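Local structure of putative oxidoreductase molybdopterin-binding subunit (Sulfolobus tokodaii, 4ZOH) at residues V422-V427 with D553-Y558; K142-A147 with K261-V266. The protein probably forms the catalytic subunit of a molybdenum hydroxylase of the xanthine dehydrogenase family, carrying its molybdenum on a pterin cytosine dinucleotide cofactor. All coordinates share one frame; numbering follows the deposited sequence.

Interaction 1: residues V422-V427 with D553-Y558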
ATOM      1  N   VAL A 422     -17.243  10.707 -18.233  1.00 24.17           N
ATOM      2  CA  VAL A 422     -17.257   9.282 -18.545  1.00 21.19           C
ATOM      3  C   VAL A 422     -17.931   8.448 -17.456  1.00 21.52           C
ATOM      4  O   VAL A 422     -17.932   8.813 -16.295  1.00 20.91           O
ATOM      5  CB  VAL A 422     -15.770   8.810 -18.798  1.00 21.78           C
ATOM      6  CG1 VAL A 422     -15.701   7.420 -19.359  1.00 19.85           C
ATOM      7  CG2 VAL A 422     -15.021   9.820 -19.708  1.00 21.27           C
ATOM      8  N   ALA A 423     -18.497   7.309 -17.824  1.00 20.05           N
ATOM      9  CA  ALA A 423     -18.969   6.364 -16.824  1.00 22.65           C
ATOM     10  C   ALA A 423     -18.731   4.996 -17.419  1.00 24.43           C
ATOM     11  O   ALA A 423     -19.029   4.802 -18.641  1.00 24.10           O
ATOM     12  CB  ALA A 423     -20.482   6.582 -16.515  1.00 23.31           C
ATOM     13  N   ARG A 424     -18.253   4.063 -16.584  1.00 20.70           N
ATOM     14  CA  ARG A 424     -18.127   2.673 -16.994  1.00 22.43           C
ATOM     15  C   ARG A 424     -19.043   1.843 -16.080  1.00 22.72           C
ATOM     16  O   ARG A 424     -19.024   2.083 -14.894  1.00 22.41           O
ATOM     17  CB  ARG A 424     -16.631   2.230 -16.874  1.00 21.00           C
ATOM     18  CG  ARG A 424     -16.381   0.744 -16.740  1.00 20.44           C
ATOM     19  CD  ARG A 424     -14.907   0.374 -16.649  1.00 19.16           C
ATOM     20  NE  ARG A 424     -14.791  -1.096 -16.508  1.00 22.70           N
ATOM     21  CZ  ARG A 424     -14.114  -1.755 -15.570  1.00 20.82           C
ATOM     22  NH1 ARG A 424     -13.383  -1.129 -14.658  1.00 18.03           N
ATOM     23  NH2 ARG A 424     -14.131  -3.067 -15.588  1.00 20.27           N
ATOM     24  N   ILE A 425     -19.811   0.870 -16.616  1.00 21.03           N
ATOM     25  CA  ILE A 425     -20.520  -0.055 -15.745  1.00 23.09           C
ATOM     26  C   ILE A 425     -20.177  -1.473 -16.171  1.00 21.91           C
ATOM     27  O   ILE A 425     -20.175  -1.783 -17.343  1.00 26.00           O
ATOM     28  CB  ILE A 425     -22.076   0.241 -15.669  1.00 23.54           C
ATOM     29  CG1 ILE A 425     -22.736  -0.488 -14.523  1.00 23.91           C
ATOM     30  CG2 ILE A 425     -22.776  -0.157 -16.971  1.00 24.60           C
ATOM     31  CD1 ILE A 425     -24.159   0.058 -14.202  1.00 26.27           C
ATOM     32  N   SER A 426     -19.952  -2.362 -15.219  1.00 21.22           N
ATOM     33  CA  SER A 426     -19.476  -3.680 -15.592  1.00 22.09           C
ATOM     34  C   SER A 426     -20.130  -4.778 -14.783  1.00 22.12           C
ATOM     35  O   SER A 426     -20.287  -4.631 -13.566  1.00 24.01           O
ATOM     36  CB  SER A 426     -17.966  -3.663 -15.333  1.00 21.64           C
ATOM     37  OG  SER A 426     -17.416  -4.909 -15.563  1.00 22.57           O
ATOM     38  N   VAL A 427     -20.400  -5.927 -15.378  1.00 22.64           N
ATOM     39  CA  VAL A 427     -21.043  -7.004 -14.606  1.00 22.72           C
ATOM     40  C   VAL A 427     -20.228  -8.261 -14.649  1.00 24.29           C
ATOM     41  O   VAL A 427     -19.868  -8.739 -15.745  1.00 26.37           O
ATOM     42  CB  VAL A 427     -22.485  -7.311 -15.136  1.00 24.37           C
ATOM     43  CG1 VAL A 427     -23.168  -8.395 -14.293  1.00 21.58           C
ATOM     44  CG2 VAL A 427     -23.300  -6.003 -15.204  1.00 21.61           C
ATOM     45  N   ASP A 553     -19.658  -5.105 -20.035  1.00 27.50           N
ATOM     46  CA  ASP A 553     -18.816  -4.056 -19.458  1.00 24.62           C
ATOM     47  C   ASP A 553     -18.975  -2.936 -20.467  1.00 26.61           C
ATOM     48  O   ASP A 553     -18.606  -3.102 -21.602  1.00 27.39           O
ATOM     49  CB  ASP A 553     -17.337  -4.531 -19.373  1.00 20.83           C
ATOM     50  CG  ASP A 553     -16.465  -3.608 -18.504  1.00 20.60           C
ATOM     51  OD1 ASP A 553     -16.551  -2.348 -18.595  1.00 23.24           O
ATOM     52  OD2 ASP A 553     -15.733  -4.142 -17.652  1.00 21.89           O
ATOM     53  N   THR A 554     -19.520  -1.800 -20.071  1.00 26.15           N
ATOM     54  CA  THR A 554     -19.768  -0.768 -21.046  1.00 28.89           C
ATOM     55  C   THR A 554     -19.392   0.615 -20.568  1.00 25.35           C
ATOM     56  O   THR A 554     -19.469   0.881 -19.388  1.00 28.99           O
ATOM     57  CB  THR A 554     -21.201  -0.850 -21.671  1.00 33.40           C
ATOM     58  OG1 THR A 554     -21.210  -0.038 -22.863  1.00 38.49           O
ATOM     59  CG2 THR A 554     -22.286  -0.416 -20.713  1.00 32.94           C
ATOM     60  N   THR A 555     -18.915   1.445 -21.476  1.00 22.23           N
ATOM     61  CA  THR A 555     -18.417   2.769 -21.139  1.00 24.25           C
ATOM     62  C   THR A 555     -19.158   3.779 -21.978  1.00 28.17           C
ATOM     63  O   THR A 555     -19.286   3.610 -23.187  1.00 32.02           O
ATOM     64  CB  THR A 555     -16.872   2.860 -21.375  1.00 24.17           C
ATOM     65  OG1 THR A 555     -16.214   1.964 -20.464  1.00 26.18           O
ATOM     66  CG2 THR A 555     -16.347   4.253 -21.128  1.00 22.71           C
ATOM     67  N   ALA A 556     -19.658   4.829 -21.356  1.00 30.56           N
ATOM     68  CA  ALA A 556     -20.385   5.867 -22.091  1.00 32.20           C
ATOM     69  C   ALA A 556     -19.638   7.162 -21.881  1.00 29.65           C
ATOM     70  O   ALA A 556     -19.071   7.395 -20.846  1.00 28.24           O
ATOM     71  CB  ALA A 556     -21.805   5.997 -21.580  1.00 31.32           C
ATOM     72  N   ILE A 557     -19.619   8.006 -22.884  1.00 29.23           N
ATOM     73  CA  ILE A 557     -18.986   9.287 -22.717  1.00 29.05           C
ATOM     74  C   ILE A 557     -20.161  10.173 -23.055  1.00 32.96           C
ATOM     75  O   ILE A 557     -20.778  10.004 -24.135  1.00 29.79           O
ATOM     76  CB  ILE A 557     -17.808   9.504 -23.697  1.00 27.15           C
ATOM     77  CG1 ILE A 557     -16.631   8.551 -23.398  1.00 28.40           C
ATOM     78  CG2 ILE A 557     -17.388  10.976 -23.715  1.00 26.78           C
ATOM     79  CD1 ILE A 557     -15.526   8.530 -24.478  1.00 31.19           C
ATOM     80  N   TYR A 558     -20.472  11.082 -22.142  1.00 29.04           N
ATOM     81  CA  TYR A 558     -21.482  12.099 -22.372  1.00 32.76           C
ATOM     82  C   TYR A 558     -20.790  13.398 -22.784  1.00 33.99           C
ATOM     83  O   TYR A 558     -20.184  14.072 -21.970  1.00 35.75           O
ATOM     84  CB  TYR A 558     -22.374  12.272 -21.096  1.00 32.82           C
ATOM     85  CG  TYR A 558     -23.438  13.353 -21.239  1.00 32.93           C
ATOM     86  CD1 TYR A 558     -24.546  13.180 -22.129  1.00 32.40           C
ATOM     87  CD2 TYR A 558     -23.350  14.543 -20.513  1.00 28.63           C
ATOM     88  CE1 TYR A 558     -25.525  14.177 -22.265  1.00 35.73           C
ATOM     89  CE2 TYR A 558     -24.323  15.549 -20.671  1.00 34.03           C
ATOM     90  CZ  TYR A 558     -25.403  15.343 -21.543  1.00 30.93           C
ATOM     91  OH  TYR A 558     -26.345  16.291 -21.681  1.00 33.83           O
TER
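A423 and A556, with I425 and T554, tie two antiparallel strands together by backbone hydrogen bonds. The A556 N to A423 O bond is 2.8 Å long, and the I425 N to T554 O bond is also 2.8 Å. The return bonds run from A423 N to A556 O and from T554 N to I425 O. V422 with I557, R424 with T555 and S426 with D553 are the non-hydrogen-bonded pairs between and beyond them.

The charged group is R424 with D553. R424 has CG anti to the backbone N (chi1 157°), is extended from CG to NE and meets the carboxylate side-on with two nitrogens. R424 NE donates to D553 OD1 at 3.0 Å, and R424 NH2 to D553 OD2 at 2.8 Å. Both oxygens use their syn lone pairs. The guanidinium and carboxylate planes are only 6° apart. S426 OG adds a third bond, to D553 OD2 at 2.8 Å, from above the carboxylate plane. OD2 is therefore held by two donors from different directions, which should fix the rotation of the carboxylate. R424 NH1 donates to I474 O of its own chain and to E473 O of the second subunit, another copy of this protein.

Apolar contacts are lighter. V422 CG1 meets T555 CG2 at 3.7 Å on the face that carries R424. On the other face, I425 CG2 and T554 CG2 touch at 3.8 Å. Helix 486-512 covers that second face, touching T554 and A556.

The arrangement is a regular antiparallel strand pair in a mixed sheet, with 553-559 as its outermost strand within this chain. It belongs to the second molybdopterin cofactor-binding domain, and its salt-bridged face is turned to the subunit interface.

Interaction 2: residues K142-A147 with K261-V266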
ATOM      1  N   LYS A 142     -27.421  55.004 -23.950  1.00 32.66           N
ATOM      2  CA  LYS A 142     -28.828  55.140 -23.718  1.00 38.27           C
ATOM      3  C   LYS A 142     -29.198  54.998 -22.238  1.00 45.22           C
ATOM      4  O   LYS A 142     -30.063  55.765 -21.741  1.00 40.76           O
ATOM      5  CB  LYS A 142     -29.560  54.079 -24.561  1.00 39.69           C
ATOM      6  CG  LYS A 142     -31.063  53.997 -24.340  1.00 41.73           C
ATOM      7  CD  LYS A 142     -31.685  52.976 -25.270  1.00 44.55           C
ATOM      8  CE  LYS A 142     -33.209  53.123 -25.285  1.00 49.10           C
ATOM      9  NZ  LYS A 142     -33.859  52.015 -24.553  1.00 56.44           N
ATOM     10  N   ALA A 143     -28.567  54.023 -21.549  1.00 36.54           N
ATOM     11  CA  ALA A 143     -28.761  53.853 -20.116  1.00 33.19           C
ATOM     12  C   ALA A 143     -28.359  55.071 -19.350  1.00 33.29           C
ATOM     13  O   ALA A 143     -29.084  55.495 -18.463  1.00 34.97           O
ATOM     14  CB  ALA A 143     -27.980  52.628 -19.560  1.00 31.78           C
ATOM     15  N   PHE A 144     -27.162  55.580 -19.591  1.00 33.97           N
ATOM     16  CA  PHE A 144     -26.732  56.727 -18.819  1.00 35.83           C
ATOM     17  C   PHE A 144     -27.430  58.020 -19.303  1.00 44.02           C
ATOM     18  O   PHE A 144     -27.467  58.995 -18.547  1.00 44.72           O
ATOM     19  CB  PHE A 144     -25.215  56.858 -18.739  1.00 32.46           C
ATOM     20  CG  PHE A 144     -24.587  55.886 -17.772  1.00 34.45           C
ATOM     21  CD1 PHE A 144     -24.538  54.516 -18.071  1.00 31.01           C
ATOM     22  CD2 PHE A 144     -24.095  56.326 -16.545  1.00 33.31           C
ATOM     23  CE1 PHE A 144     -24.005  53.598 -17.152  1.00 36.90           C
ATOM     24  CE2 PHE A 144     -23.586  55.413 -15.617  1.00 37.12           C
ATOM     25  CZ  PHE A 144     -23.517  54.054 -15.921  1.00 33.57           C
ATOM     26  N   LYS A 145     -28.004  58.008 -20.520  1.00 47.09           N
ATOM     27  CA  LYS A 145     -28.739  59.192 -21.057  1.00 51.70           C
ATOM     28  C   LYS A 145     -30.061  59.344 -20.304  1.00 45.66           C
ATOM     29  O   LYS A 145     -30.320  60.399 -19.727  1.00 48.16           O
ATOM     30  CB  LYS A 145     -29.010  59.094 -22.581  1.00 53.01           C
ATOM     31  CG  LYS A 145     -29.359  60.404 -23.285  1.00 60.54           C
ATOM     32  CD  LYS A 145     -28.103  61.253 -23.532  1.00 74.57           C
ATOM     33  CE  LYS A 145     -28.386  62.761 -23.552  1.00 78.30           C
ATOM     34  NZ  LYS A 145     -29.361  63.148 -24.617  1.00 80.72           N
ATOM     35  N   GLU A 146     -30.834  58.257 -20.300  1.00 42.19           N
ATOM     36  CA  GLU A 146     -32.138  58.077 -19.629  1.00 43.75           C
ATOM     37  C   GLU A 146     -32.176  58.053 -18.083  1.00 40.27           C
ATOM     38  O   GLU A 146     -33.247  57.895 -17.518  1.00 47.49           O
ATOM     39  CB  GLU A 146     -32.778  56.780 -20.125  1.00 41.17           C
ATOM     40  CG  GLU A 146     -33.215  56.766 -21.572  1.00 46.18           C
ATOM     41  CD  GLU A 146     -33.784  55.417 -22.008  1.00 58.83           C
ATOM     42  OE1 GLU A 146     -33.612  54.391 -21.286  1.00 67.97           O
ATOM     43  OE2 GLU A 146     -34.408  55.363 -23.094  1.00 67.43           O
ATOM     44  N   ALA A 147     -31.044  58.197 -17.410  1.00 41.20           N
ATOM     45  CA  ALA A 147     -30.971  57.995 -15.965  1.00 41.72           C
ATOM     46  C   ALA A 147     -31.332  59.262 -15.275  1.00 47.90           C
ATOM     47  O   ALA A 147     -30.934  60.326 -15.737  1.00 48.63           O
ATOM     48  CB  ALA A 147     -29.571  57.617 -15.544  1.00 42.94           C
ATOM     49  N   LYS A 261     -14.728  49.262  -9.416  1.00 33.19           N
ATOM     50  CA  LYS A 261     -14.995  50.732  -9.464  1.00 32.76           C
ATOM     51  C   LYS A 261     -16.227  50.792 -10.330  1.00 31.53           C
ATOM     52  O   LYS A 261     -16.180  50.380 -11.515  1.00 29.43           O
ATOM     53  CB  LYS A 261     -13.870  51.516 -10.152  1.00 33.95           C
ATOM     54  CG  LYS A 261     -12.425  51.125  -9.781  1.00 47.69           C
ATOM     55  CD  LYS A 261     -11.867  51.893  -8.579  1.00 54.30           C
ATOM     56  CE  LYS A 261     -10.354  51.774  -8.411  1.00 59.54           C
ATOM     57  NZ  LYS A 261      -9.627  52.552  -9.461  1.00 60.59           N
ATOM     58  N   PHE A 262     -17.360  51.219  -9.755  1.00 30.52           N
ATOM     59  CA  PHE A 262     -18.642  51.116 -10.514  1.00 29.73           C
ATOM     60  C   PHE A 262     -19.337  52.470 -10.592  1.00 25.70           C
ATOM     61  O   PHE A 262     -19.110  53.341  -9.769  1.00 26.27           O
ATOM     62  CB  PHE A 262     -19.596  50.017  -9.948  1.00 32.58           C
ATOM     63  CG  PHE A 262     -20.360  50.444  -8.704  1.00 33.90           C
ATOM     64  CD1 PHE A 262     -21.553  51.198  -8.804  1.00 33.98           C
ATOM     65  CD2 PHE A 262     -19.872  50.142  -7.444  1.00 35.61           C
ATOM     66  CE1 PHE A 262     -22.215  51.648  -7.663  1.00 33.31           C
ATOM     67  CE2 PHE A 262     -20.544  50.551  -6.303  1.00 36.55           C
ATOM     68  CZ  PHE A 262     -21.727  51.295  -6.414  1.00 37.17           C
ATOM     69  N   GLU A 263     -20.226  52.623 -11.559  1.00 28.25           N
ATOM     70  CA  GLU A 263     -21.137  53.722 -11.523  1.00 26.27           C
ATOM     71  C   GLU A 263     -22.418  53.139 -12.023  1.00 26.90           C
ATOM     72  O   GLU A 263     -22.431  52.461 -13.047  1.00 26.63           O
ATOM     73  CB  GLU A 263     -20.632  54.905 -12.395  1.00 34.83           C
ATOM     74  CG  GLU A 263     -21.726  55.817 -12.976  1.00 40.60           C
ATOM     75  CD  GLU A 263     -21.191  57.071 -13.685  1.00 53.11           C
ATOM     76  OE1 GLU A 263     -21.763  58.188 -13.469  1.00 53.38           O
ATOM     77  OE2 GLU A 263     -20.194  56.954 -14.443  1.00 50.71           O
ATOM     78  N   VAL A 264     -23.526  53.405 -11.312  1.00 27.71           N
ATOM     79  CA  VAL A 264     -24.774  52.768 -11.763  1.00 28.52           C
ATOM     80  C   VAL A 264     -25.728  53.887 -12.185  1.00 29.57           C
ATOM     81  O   VAL A 264     -25.809  54.945 -11.541  1.00 27.24           O
ATOM     82  CB  VAL A 264     -25.357  51.758 -10.680  1.00 23.91           C
ATOM     83  CG1 VAL A 264     -25.624  52.447  -9.357  1.00 21.25           C
ATOM     84  CG2 VAL A 264     -26.593  51.032 -11.144  1.00 21.99           C
ATOM     85  N   ALA A 265     -26.459  53.592 -13.248  1.00 33.94           N
ATOM     86  CA  ALA A 265     -27.459  54.468 -13.759  1.00 36.22           C
ATOM     87  C   ALA A 265     -28.859  53.958 -13.432  1.00 38.97           C
ATOM     88  O   ALA A 265     -29.320  52.878 -13.883  1.00 36.55           O
ATOM     89  CB  ALA A 265     -27.290  54.640 -15.269  1.00 35.50           C
ATOM     90  N   VAL A 266     -29.567  54.799 -12.682  1.00 43.49           N
ATOM     91  CA  VAL A 266     -30.916  54.453 -12.261  1.00 45.69           C
ATOM     92  C   VAL A 266     -31.975  55.503 -12.578  1.00 46.74           C
ATOM     93  O   VAL A 266     -31.670  56.724 -12.597  1.00 44.81           O
ATOM     94  CB  VAL A 266     -30.945  54.164 -10.742  1.00 44.90           C
ATOM     95  CG1 VAL A 266     -29.959  53.029 -10.407  1.00 44.27           C
ATOM     96  CG2 VAL A 266     -30.678  55.430  -9.901  1.00 34.33           C
TER
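F144 has CG anti to its carbonyl carbon (chi1 -76°), which carries the ring from the helix end across to A265. E263 has CG anti to the backbone N and is extended beyond it, and its chain passes the rim of the same ring.

A265 CB sits over the ring face. It lies 3.6 Å from the centroid of the F144 ring and 3° off the ring normal, a nearly central CH-pi contact. E263 CG comes to the ring edge instead, 3.3 Å from F144 CE2. E263 O is also at the edge, in the ring plane, 3.5 Å from F144 CZ. The E263 carboxylate is turned 74° from the ring. Its polar end is held elsewhere, by a salt bridge to R276 and a hydrogen bond to T150. R276 also makes a cation-pi contact with F144, so one arginine serves both residues.

A147 follows the helix and closes the contact at its other end. A147 CB meets A265 CB at 3.8 Å and lies 3.7 Å from V266 O. A143 O comes to the same methyl, 3.8 Å from A265 CB. The A265 methyl is thus touched by a ring, a methyl and a helix carbonyl.

Replacing F144 with an alanine would probably open a gap over A265 and leave R276 without its aromatic partner.

V264 and V266 point away from 142-147, and helix 336-353 packs on them. Strand 254-266 lies between strands 149-161 and 272-282. The end of helix 140-145 packs against it, a helix-on-sheet contact in the first molybdopterin cofactor-binding domain.

Overall arrangement
The two contacts share no strand or helix. They lie on opposite sides of the chain's centre, with their centres 53 Å apart and nearest atoms about 36 Å apart. They also fall in different molybdopterin cofactor-binding domains. Interaction 1 joins two neighbouring strands of one sheet and is buried, partly by the second subunit. Interaction 2 sets a helix end on a strand, is only partly buried and touches no other protein chain. The chemistry differs accordingly. Residues 422-427 and 553-558 are bonded through backbone and charge, whereas 142-147 and 261-266 meet through van der Waals and CH-pi contacts, with R276, from outside the two segments, supplying the charge that pairs with E263.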